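Local coordinates for protein tRNA delta(2)-isopentenylpyrophosphate transferase (Staphylococcus epidermidis ATCC 12228, PDB 3D3Q) that probably transfers a dimethylallyl group from dimethylallyl diphosphate to adenine 37 of tRNAs that read codons beginning with uridine, with magnesium as cofactor, at residues 76-89 / 106-118. Residues are numbered along the deposited sequence; the frame is centred on the assembly and turned at random.
Sequences FSAYEFKKRAEKYI and GLYIQSLLYNYAF
Y108 lies across the start of helix 78-89, one face of its ring laid on the first turn: the CA of A78 stands over the ring centre, 3.9 Å from the centroid, a CH-pi contact. Its edge is turned to two phenylalanines. CE2 of F76 lies in the ring plane, 3.8 Å from Y108 CE1, and CD2 of F81 comes to 3.6 Å from Y108 CD1. F81 reaches across because its CG is anti to the backbone N (chi1 162°); the two ring planes are inclined at 43°, and the edge of F81 also meets the backbone O of Y108. Y108 adjoins T105, thought to contact the tRNA. One turn on, the OG of S111 folds back to donate to L107 O at 2.7 Å. The hydroxyl proton is thus used within its own helix; the carbonyl of S111 takes a weak hydrogen bond from the extended K82 (NZ to O, 3.3 Å). L112 is the knob of the interface, set among F81, A85, E86 and I89: CD2 rests against the F81 ring, while CD1 meets I89 CD1 tip to tip at 4.0 Å. Past the helix end, K82 NZ comes near the N115 side chain. Helices 78-89 and 106-113 thus cross at -45° in a protein of the P-loop NTPase clan, the first lying against strand 33-37 through I89, the second with helix 262-286 beside it. Cohesion here is mainly apolar and aromatic, with the lysine ammonium drawn toward carbonyl oxygen near the second helix's C-terminal end, where the helix dipole would probably welcome a positive charge.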
ATOM      1  N   PHE A  76       8.442 -14.716  -7.801  1.00 42.25           N
ATOM      2  CA  PHE A  76       8.139 -14.131  -6.517  1.00 42.63           C
ATOM      3  C   PHE A  76       6.650 -14.260  -6.246  1.00 44.28           C
ATOM      4  O   PHE A  76       5.864 -14.512  -7.166  1.00 44.93           O
ATOM      5  CB  PHE A  76       8.570 -12.671  -6.491  1.00 41.10           C
ATOM      6  CG  PHE A  76       8.856 -12.163  -5.120  1.00 40.73           C
ATOM      7  CD1 PHE A  76       9.840 -12.761  -4.342  1.00 40.57           C
ATOM      8  CD2 PHE A  76       8.122 -11.118  -4.582  1.00 40.81           C
ATOM      9  CE1 PHE A  76      10.093 -12.323  -3.039  1.00 40.33           C
ATOM     10  CE2 PHE A  76       8.369 -10.670  -3.278  1.00 40.80           C
ATOM     11  CZ  PHE A  76       9.356 -11.281  -2.507  1.00 39.45           C
ATOM     12  N   SER A  77       6.260 -14.082  -4.986  1.00 44.42           N
ATOM     13  CA  SER A  77       4.860 -14.226  -4.614  1.00 44.38           C
ATOM     14  C   SER A  77       4.572 -13.686  -3.223  1.00 44.19           C
ATOM     15  O   SER A  77       5.479 -13.455  -2.430  1.00 43.90           O
ATOM     16  CB  SER A  77       4.487 -15.698  -4.627  1.00 45.47           C
ATOM     17  OG  SER A  77       5.188 -16.373  -3.583  1.00 47.33           O
ATOM     18  N   ALA A  78       3.294 -13.502  -2.927  1.00 42.68           N
ATOM     19  CA  ALA A  78       2.911 -13.009  -1.625  1.00 42.21           C
ATOM     20  C   ALA A  78       3.540 -13.845  -0.484  1.00 43.10           C
ATOM     21  O   ALA A  78       4.107 -13.275   0.438  1.00 42.31           O
ATOM     22  CB  ALA A  78       1.384 -12.981  -1.500  1.00 41.89           C
ATOM     23  N   TYR A  79       3.466 -15.178  -0.531  1.00 44.68           N
ATOM     24  CA  TYR A  79       4.051 -15.967   0.553  1.00 46.27           C
ATOM     25  C   TYR A  79       5.566 -15.911   0.535  1.00 44.55           C
ATOM     26  O   TYR A  79       6.199 -15.831   1.589  1.00 43.90           O
ATOM     27  CB  TYR A  79       3.599 -17.442   0.519  1.00 52.71           C
ATOM     28  CG  TYR A  79       4.285 -18.334   1.567  1.00 58.76           C
ATOM     29  CD1 TYR A  79       5.263 -19.270   1.184  1.00 61.33           C
ATOM     30  CD2 TYR A  79       3.992 -18.210   2.940  1.00 60.40           C
ATOM     31  CE1 TYR A  79       5.940 -20.060   2.138  1.00 63.02           C
ATOM     32  CE2 TYR A  79       4.666 -18.996   3.910  1.00 62.10           C
ATOM     33  CZ  TYR A  79       5.637 -19.915   3.500  1.00 63.41           C
ATOM     34  OH  TYR A  79       6.310 -20.692   4.432  1.00 62.92           O
ATOM     35  N   GLU A  80       6.155 -15.954  -0.652  1.00 42.75           N
ATOM     36  CA  GLU A  80       7.607 -15.895  -0.749  1.00 41.93           C
ATOM     37  C   GLU A  80       8.081 -14.696   0.084  1.00 40.72           C
ATOM     38  O   GLU A  80       9.033 -14.804   0.857  1.00 41.10           O
ATOM     39  CB  GLU A  80       8.035 -15.761  -2.223  1.00 41.99           C
ATOM     40  CG  GLU A  80       9.543 -15.702  -2.456  1.00 43.40           C
ATOM     41  CD  GLU A  80      10.318 -16.815  -1.759  1.00 44.68           C
ATOM     42  OE1 GLU A  80      11.564 -16.825  -1.888  1.00 44.88           O
ATOM     43  OE2 GLU A  80       9.699 -17.675  -1.089  1.00 44.63           O
ATOM     44  N   PHE A  81       7.374 -13.575  -0.058  1.00 38.87           N
ATOM     45  CA  PHE A  81       7.664 -12.330   0.662  1.00 36.19           C
ATOM     46  C   PHE A  81       7.473 -12.531   2.166  1.00 36.54           C
ATOM     47  O   PHE A  81       8.265 -12.046   2.978  1.00 35.85           O
ATOM     48  CB  PHE A  81       6.737 -11.212   0.137  1.00 33.12           C
ATOM     49  CG  PHE A  81       6.615 -10.021   1.059  1.00 30.51           C
ATOM     50  CD1 PHE A  81       7.720  -9.248   1.374  1.00 29.09           C
ATOM     51  CD2 PHE A  81       5.392  -9.696   1.637  1.00 30.08           C
ATOM     52  CE1 PHE A  81       7.614  -8.184   2.251  1.00 28.28           C
ATOM     53  CE2 PHE A  81       5.281  -8.628   2.519  1.00 28.60           C
ATOM     54  CZ  PHE A  81       6.393  -7.876   2.824  1.00 27.92           C
ATOM     55  N   LYS A  82       6.420 -13.261   2.528  1.00 37.42           N
ATOM     56  CA  LYS A  82       6.107 -13.535   3.932  1.00 38.62           C
ATOM     57  C   LYS A  82       7.187 -14.378   4.613  1.00 38.47           C
ATOM     58  O   LYS A  82       7.608 -14.087   5.734  1.00 36.19           O
ATOM     59  CB  LYS A  82       4.751 -14.250   4.041  1.00 39.34           C
ATOM     60  CG  LYS A  82       4.306 -14.532   5.460  1.00 38.40           C
ATOM     61  CD  LYS A  82       3.019 -15.326   5.486  1.00 39.39           C
ATOM     62  CE  LYS A  82       2.687 -15.735   6.914  1.00 41.17           C
ATOM     63  NZ  LYS A  82       1.248 -16.104   7.105  1.00 42.70           N
ATOM     64  N   LYS A  83       7.629 -15.424   3.925  1.00 39.75           N
ATOM     65  CA  LYS A  83       8.654 -16.304   4.463  1.00 40.53           C
ATOM     66  C   LYS A  83       9.919 -15.521   4.778  1.00 40.76           C
ATOM     67  O   LYS A  83      10.458 -15.626   5.887  1.00 41.80           O
ATOM     68  CB  LYS A  83       8.972 -17.425   3.469  1.00 40.74           C
ATOM     69  CG  LYS A  83      10.050 -18.362   3.959  1.00 42.46           C
ATOM     70  CD  LYS A  83      10.297 -19.517   3.007  1.00 45.99           C
ATOM     71  CE  LYS A  83      11.230 -20.541   3.660  1.00 48.24           C
ATOM     72  NZ  LYS A  83      11.488 -21.742   2.809  1.00 50.23           N
ATOM     73  N   ARG A  84      10.383 -14.733   3.801  1.00 40.35           N
ATOM     74  CA  ARG A  84      11.605 -13.905   3.942  1.00 39.35           C
ATOM     75  C   ARG A  84      11.432 -12.732   4.908  1.00 37.92           C
ATOM     76  O   ARG A  84      12.333 -12.427   5.684  1.00 36.85           O
ATOM     77  CB  ARG A  84      12.055 -13.349   2.581  1.00 36.67           C
ATOM     78  CG  ARG A  84      12.316 -14.392   1.534  1.00 36.15           C
ATOM     79  CD  ARG A  84      13.046 -13.803   0.336  1.00 38.44           C
ATOM     80  NE  ARG A  84      13.154 -14.785  -0.742  1.00 40.06           N
ATOM     81  CZ  ARG A  84      14.279 -15.090  -1.381  1.00 40.78           C
ATOM     82  NH1 ARG A  84      15.420 -14.486  -1.062  1.00 40.28           N
ATOM     83  NH2 ARG A  84      14.258 -16.016  -2.334  1.00 41.15           N
ATOM     84  N   ALA A  85      10.275 -12.079   4.844  1.00 37.30           N
ATOM     85  CA  ALA A  85      10.003 -10.962   5.721  1.00 38.07           C
ATOM     86  C   ALA A  85       9.923 -11.395   7.192  1.00 38.96           C
ATOM     87  O   ALA A  85      10.472 -10.720   8.054  1.00 38.84           O
ATOM     88  CB  ALA A  85       8.722 -10.258   5.293  1.00 37.62           C
ATOM     89  N   GLU A  86       9.260 -12.515   7.486  1.00 40.01           N
ATOM     90  CA  GLU A  86       9.145 -12.978   8.875  1.00 40.70           C
ATOM     91  C   GLU A  86      10.507 -13.229   9.492  1.00 39.19           C
ATOM     92  O   GLU A  86      10.718 -12.948  10.666  1.00 37.95           O
ATOM     93  CB  GLU A  86       8.314 -14.269   8.977  1.00 43.09           C
ATOM     94  CG  GLU A  86       6.874 -14.158   8.486  1.00 48.93           C
ATOM     95  CD  GLU A  86       6.058 -15.435   8.687  1.00 52.55           C
ATOM     96  OE1 GLU A  86       5.714 -15.750   9.849  1.00 56.38           O
ATOM     97  OE2 GLU A  86       5.762 -16.136   7.686  1.00 54.39           O
ATOM     98  N   LYS A  87      11.435 -13.760   8.708  1.00 38.58           N
ATOM     99  CA  LYS A  87      12.760 -14.027   9.235  1.00 38.74           C
ATOM    100  C   LYS A  87      13.462 -12.706   9.555  1.00 37.94           C
ATOM    101  O   LYS A  87      13.998 -12.546  10.647  1.00 37.92           O
ATOM    102  CB  LYS A  87      13.576 -14.853   8.233  1.00 40.10           C
ATOM    103  CG  LYS A  87      12.983 -16.233   7.936  1.00 40.60           C
ATOM    104  CD  LYS A  87      13.657 -16.889   6.730  1.00 42.69           C
ATOM    105  CE  LYS A  87      13.005 -18.237   6.362  1.00 42.87           C
ATOM    106  NZ  LYS A  87      13.469 -18.797   5.044  1.00 39.82           N
ATOM    107  N   TYR A  88      13.435 -11.762   8.617  1.00 36.95           N
ATOM    108  CA  TYR A  88      14.066 -10.461   8.821  1.00 37.15           C
ATOM    109  C   TYR A  88      13.439  -9.697   9.997  1.00 37.80           C
ATOM    110  O   TYR A  88      14.133  -9.069  10.799  1.00 37.94           O
ATOM    111  CB  TYR A  88      13.982  -9.601   7.549  1.00 37.25           C
ATOM    112  CG  TYR A  88      14.922  -9.998   6.416  1.00 39.23           C
ATOM    113  CD1 TYR A  88      14.417 -10.486   5.201  1.00 41.10           C
ATOM    114  CD2 TYR A  88      16.310  -9.828   6.529  1.00 38.28           C
ATOM    115  CE1 TYR A  88      15.262 -10.787   4.126  1.00 41.52           C
ATOM    116  CE2 TYR A  88      17.168 -10.128   5.456  1.00 38.86           C
ATOM    117  CZ  TYR A  88      16.634 -10.604   4.260  1.00 41.28           C
ATOM    118  OH  TYR A  88      17.455 -10.903   3.194  1.00 40.69           O
ATOM    119  N   ILE A  89      12.123  -9.748  10.111  1.00 37.05           N
ATOM    120  CA  ILE A  89      11.465  -9.061  11.201  1.00 36.98           C
ATOM    121  C   ILE A  89      11.951  -9.597  12.557  1.00 37.79           C
ATOM    122  O   ILE A  89      12.014  -8.845  13.530  1.00 37.75           O
ATOM    123  CB  ILE A  89       9.923  -9.198  11.093  1.00 35.57           C
ATOM    124  CG1 ILE A  89       9.435  -8.499   9.815  1.00 33.73           C
ATOM    125  CG2 ILE A  89       9.258  -8.614  12.323  1.00 33.51           C
ATOM    126  CD1 ILE A  89       7.957  -8.671   9.526  1.00 30.08           C
ATOM    127  N   GLY A 106      -1.905  -4.750  -0.925  1.00 38.11           N
ATOM    128  CA  GLY A 106      -2.850  -5.345   0.002  1.00 37.56           C
ATOM    129  C   GLY A 106      -2.540  -6.805   0.290  1.00 37.63           C
ATOM    130  O   GLY A 106      -2.374  -7.187   1.445  1.00 35.90           O
ATOM    131  N   LEU A 107      -2.462  -7.631  -0.748  1.00 38.20           N
ATOM    132  CA  LEU A 107      -2.158  -9.032  -0.530  1.00 39.43           C
ATOM    133  C   LEU A 107      -0.898  -9.191   0.308  1.00 39.89           C
ATOM    134  O   LEU A 107      -0.968  -9.655   1.442  1.00 41.10           O
ATOM    135  CB  LEU A 107      -1.982  -9.774  -1.853  1.00 41.15           C
ATOM    136  CG  LEU A 107      -3.206 -10.445  -2.496  1.00 41.69           C
ATOM    137  CD1 LEU A 107      -2.791 -10.964  -3.871  1.00 42.07           C
ATOM    138  CD2 LEU A 107      -3.718 -11.590  -1.625  1.00 41.61           C
ATOM    139  N   TYR A 108       0.246  -8.783  -0.238  1.00 39.43           N
ATOM    140  CA  TYR A 108       1.525  -8.892   0.460  1.00 38.14           C
ATOM    141  C   TYR A 108       1.505  -8.391   1.890  1.00 37.73           C
ATOM    142  O   TYR A 108       2.181  -8.945   2.744  1.00 37.59           O
ATOM    143  CB  TYR A 108       2.619  -8.134  -0.293  1.00 40.80           C
ATOM    144  CG  TYR A 108       3.008  -8.741  -1.616  1.00 43.04           C
ATOM    145  CD1 TYR A 108       4.290  -9.248  -1.813  1.00 42.95           C
ATOM    146  CD2 TYR A 108       2.090  -8.805  -2.675  1.00 44.06           C
ATOM    147  CE1 TYR A 108       4.659  -9.811  -3.029  1.00 45.65           C
ATOM    148  CE2 TYR A 108       2.442  -9.367  -3.902  1.00 46.23           C
ATOM    149  CZ  TYR A 108       3.736  -9.872  -4.071  1.00 47.17           C
ATOM    150  OH  TYR A 108       4.102 -10.439  -5.277  1.00 48.96           O
ATOM    151  N   ILE A 109       0.742  -7.341   2.157  1.00 38.17           N
ATOM    152  CA  ILE A 109       0.703  -6.804   3.496  1.00 39.47           C
ATOM    153  C   ILE A 109      -0.186  -7.572   4.455  1.00 40.68           C
ATOM    154  O   ILE A 109       0.225  -7.861   5.573  1.00 42.01           O
ATOM    155  CB  ILE A 109       0.285  -5.338   3.487  1.00 39.28           C
ATOM    156  CG1 ILE A 109       1.288  -4.535   2.677  1.00 41.80           C
ATOM    157  CG2 ILE A 109       0.237  -4.795   4.903  1.00 39.71           C
ATOM    158  CD1 ILE A 109       2.730  -4.659   3.176  1.00 43.04           C
ATOM    159  N   GLN A 110      -1.401  -7.910   4.045  1.00 41.74           N
ATOM    160  CA  GLN A 110      -2.257  -8.647   4.957  1.00 42.65           C
ATOM    161  C   GLN A 110      -1.744 -10.072   5.150  1.00 42.85           C
ATOM    162  O   GLN A 110      -1.789 -10.624   6.257  1.00 43.03           O
ATOM    163  CB  GLN A 110      -3.717  -8.657   4.477  1.00 43.38           C
ATOM    164  CG  GLN A 110      -4.074  -9.685   3.428  1.00 43.67           C
ATOM    165  CD  GLN A 110      -5.582  -9.908   3.342  1.00 44.36           C
ATOM    166  OE1 GLN A 110      -6.062 -10.642   2.476  1.00 44.31           O
ATOM    167  NE2 GLN A 110      -6.333  -9.277   4.249  1.00 43.98           N
ATOM    168  N   SER A 111      -1.229 -10.663   4.083  1.00 42.96           N
ATOM    169  CA  SER A 111      -0.713 -12.025   4.165  1.00 43.29           C
ATOM    170  C   SER A 111       0.362 -12.093   5.245  1.00 43.63           C
ATOM    171  O   SER A 111       0.529 -13.115   5.914  1.00 43.24           O
ATOM    172  CB  SER A 111      -0.142 -12.449   2.804  1.00 41.83           C
ATOM    173  OG  SER A 111      -1.111 -12.302   1.780  1.00 38.04           O
ATOM    174  N   LEU A 112       1.068 -10.980   5.417  1.00 42.94           N
ATOM    175  CA  LEU A 112       2.136 -10.868   6.406  1.00 43.24           C
ATOM    176  C   LEU A 112       1.639 -10.485   7.787  1.00 42.84           C
ATOM    177  O   LEU A 112       2.246 -10.838   8.794  1.00 43.39           O
ATOM    178  CB  LEU A 112       3.164  -9.819   5.949  1.00 42.95           C
ATOM    179  CG  LEU A 112       4.194  -9.310   6.966  1.00 41.60           C
ATOM    180  CD1 LEU A 112       5.068 -10.451   7.484  1.00 40.14           C
ATOM    181  CD2 LEU A 112       5.031  -8.242   6.305  1.00 40.07           C
ATOM    182  N   LEU A 113       0.539  -9.750   7.834  1.00 42.94           N
ATOM    183  CA  LEU A 113       0.006  -9.304   9.110  1.00 43.87           C
ATOM    184  C   LEU A 113      -0.894 -10.315   9.808  1.00 43.65           C
ATOM    185  O   LEU A 113      -0.845 -10.453  11.028  1.00 43.18           O
ATOM    186  CB  LEU A 113      -0.752  -7.988   8.918  1.00 44.22           C
ATOM    187  CG  LEU A 113       0.111  -6.845   8.372  1.00 45.40           C
ATOM    188  CD1 LEU A 113      -0.753  -5.631   8.120  1.00 45.75           C
ATOM    189  CD2 LEU A 113       1.219  -6.521   9.366  1.00 45.87           C
ATOM    190  N   TYR A 114      -1.684 -11.043   9.031  1.00 43.62           N
ATOM    191  CA  TYR A 114      -2.626 -12.000   9.588  1.00 43.89           C
ATOM    192  C   TYR A 114      -2.413 -13.419   9.113  1.00 45.49           C
ATOM    193  O   TYR A 114      -1.999 -13.638   7.983  1.00 47.98           O
ATOM    194  CB  TYR A 114      -4.041 -11.570   9.217  1.00 43.38           C
ATOM    195  CG  TYR A 114      -4.297 -10.105   9.469  1.00 40.83           C
ATOM    196  CD1 TYR A 114      -4.144  -9.580  10.740  1.00 39.48           C
ATOM    197  CD2 TYR A 114      -4.683  -9.248   8.436  1.00 40.02           C
ATOM    198  CE1 TYR A 114      -4.362  -8.246  10.994  1.00 40.57           C
ATOM    199  CE2 TYR A 114      -4.910  -7.896   8.675  1.00 40.05           C
ATOM    200  CZ  TYR A 114      -4.743  -7.406   9.973  1.00 40.06           C
ATOM    201  OH  TYR A 114      -4.952  -6.089  10.283  1.00 39.18           O
ATOM    202  N   ASN A 115      -2.716 -14.383   9.970  1.00 47.91           N
ATOM    203  CA  ASN A 115      -2.577 -15.782   9.606  1.00 49.56           C
ATOM    204  C   ASN A 115      -3.885 -16.398   9.178  1.00 50.49           C
ATOM    205  O   ASN A 115      -4.287 -17.410   9.738  1.00 50.90           O
ATOM    206  CB  ASN A 115      -2.056 -16.581  10.777  1.00 49.54           C
ATOM    207  CG  ASN A 115      -0.575 -16.640  10.806  1.00 51.39           C
ATOM    208  OD1 ASN A 115      -0.004 -17.328  11.641  1.00 52.45           O
ATOM    209  ND2 ASN A 115       0.076 -15.920   9.886  1.00 52.07           N
ATOM    210  N   TYR A 116      -4.554 -15.802   8.201  1.00 52.16           N
ATOM    211  CA  TYR A 116      -5.820 -16.347   7.744  1.00 56.16           C
ATOM    212  C   TYR A 116      -5.925 -16.228   6.233  1.00 57.51           C
ATOM    213  O   TYR A 116      -5.275 -15.375   5.620  1.00 57.90           O
ATOM    214  CB  TYR A 116      -7.015 -15.640   8.447  1.00 57.14           C
ATOM    215  CG  TYR A 116      -7.568 -14.378   7.760  1.00 59.54           C
ATOM    216  CD1 TYR A 116      -8.522 -14.462   6.728  1.00 59.56           C
ATOM    217  CD2 TYR A 116      -7.101 -13.090   8.112  1.00 60.05           C
ATOM    218  CE1 TYR A 116      -8.980 -13.300   6.066  1.00 58.58           C
ATOM    219  CE2 TYR A 116      -7.563 -11.931   7.451  1.00 57.31           C
ATOM    220  CZ  TYR A 116      -8.492 -12.055   6.434  1.00 56.66           C
ATOM    221  OH  TYR A 116      -8.904 -10.944   5.762  1.00 56.07           O
ATOM    222  N   ALA A 117      -6.726 -17.104   5.634  1.00 59.33           N
ATOM    223  CA  ALA A 117      -6.927 -17.099   4.193  1.00 61.96           C
ATOM    224  C   ALA A 117      -7.999 -16.073   3.860  1.00 63.97           C
ATOM    225  O   ALA A 117      -9.115 -16.153   4.375  1.00 63.35           O
ATOM    226  CB  ALA A 117      -7.352 -18.483   3.723  1.00 62.78           C
ATOM    227  N   PHE A 118      -7.647 -15.110   3.012  1.00 67.23           N
ATOM    228  CA  PHE A 118      -8.569 -14.055   2.604  1.00 70.32           C
ATOM    229  C   PHE A 118      -9.788 -14.626   1.908  1.00 71.08           C
ATOM    230  O   PHE A 118      -9.995 -15.840   1.860  1.00 71.17           O
ATOM    231  CB  PHE A 118      -7.892 -13.058   1.634  1.00 74.02           C
ATOM    232  CG  PHE A 118      -7.951 -13.467   0.155  1.00 77.34           C
ATOM    233  CD1 PHE A 118      -8.286 -12.526  -0.831  1.00 78.30           C
ATOM    234  CD2 PHE A 118      -7.630 -14.771  -0.256  1.00 78.41           C
ATOM    235  CE1 PHE A 118      -8.298 -12.873  -2.199  1.00 78.28           C
ATOM    236  CE2 PHE A 118      -7.639 -15.126  -1.626  1.00 78.08           C
ATOM    237  CZ  PHE A 118      -7.972 -14.175  -2.598  1.00 77.26           C
TER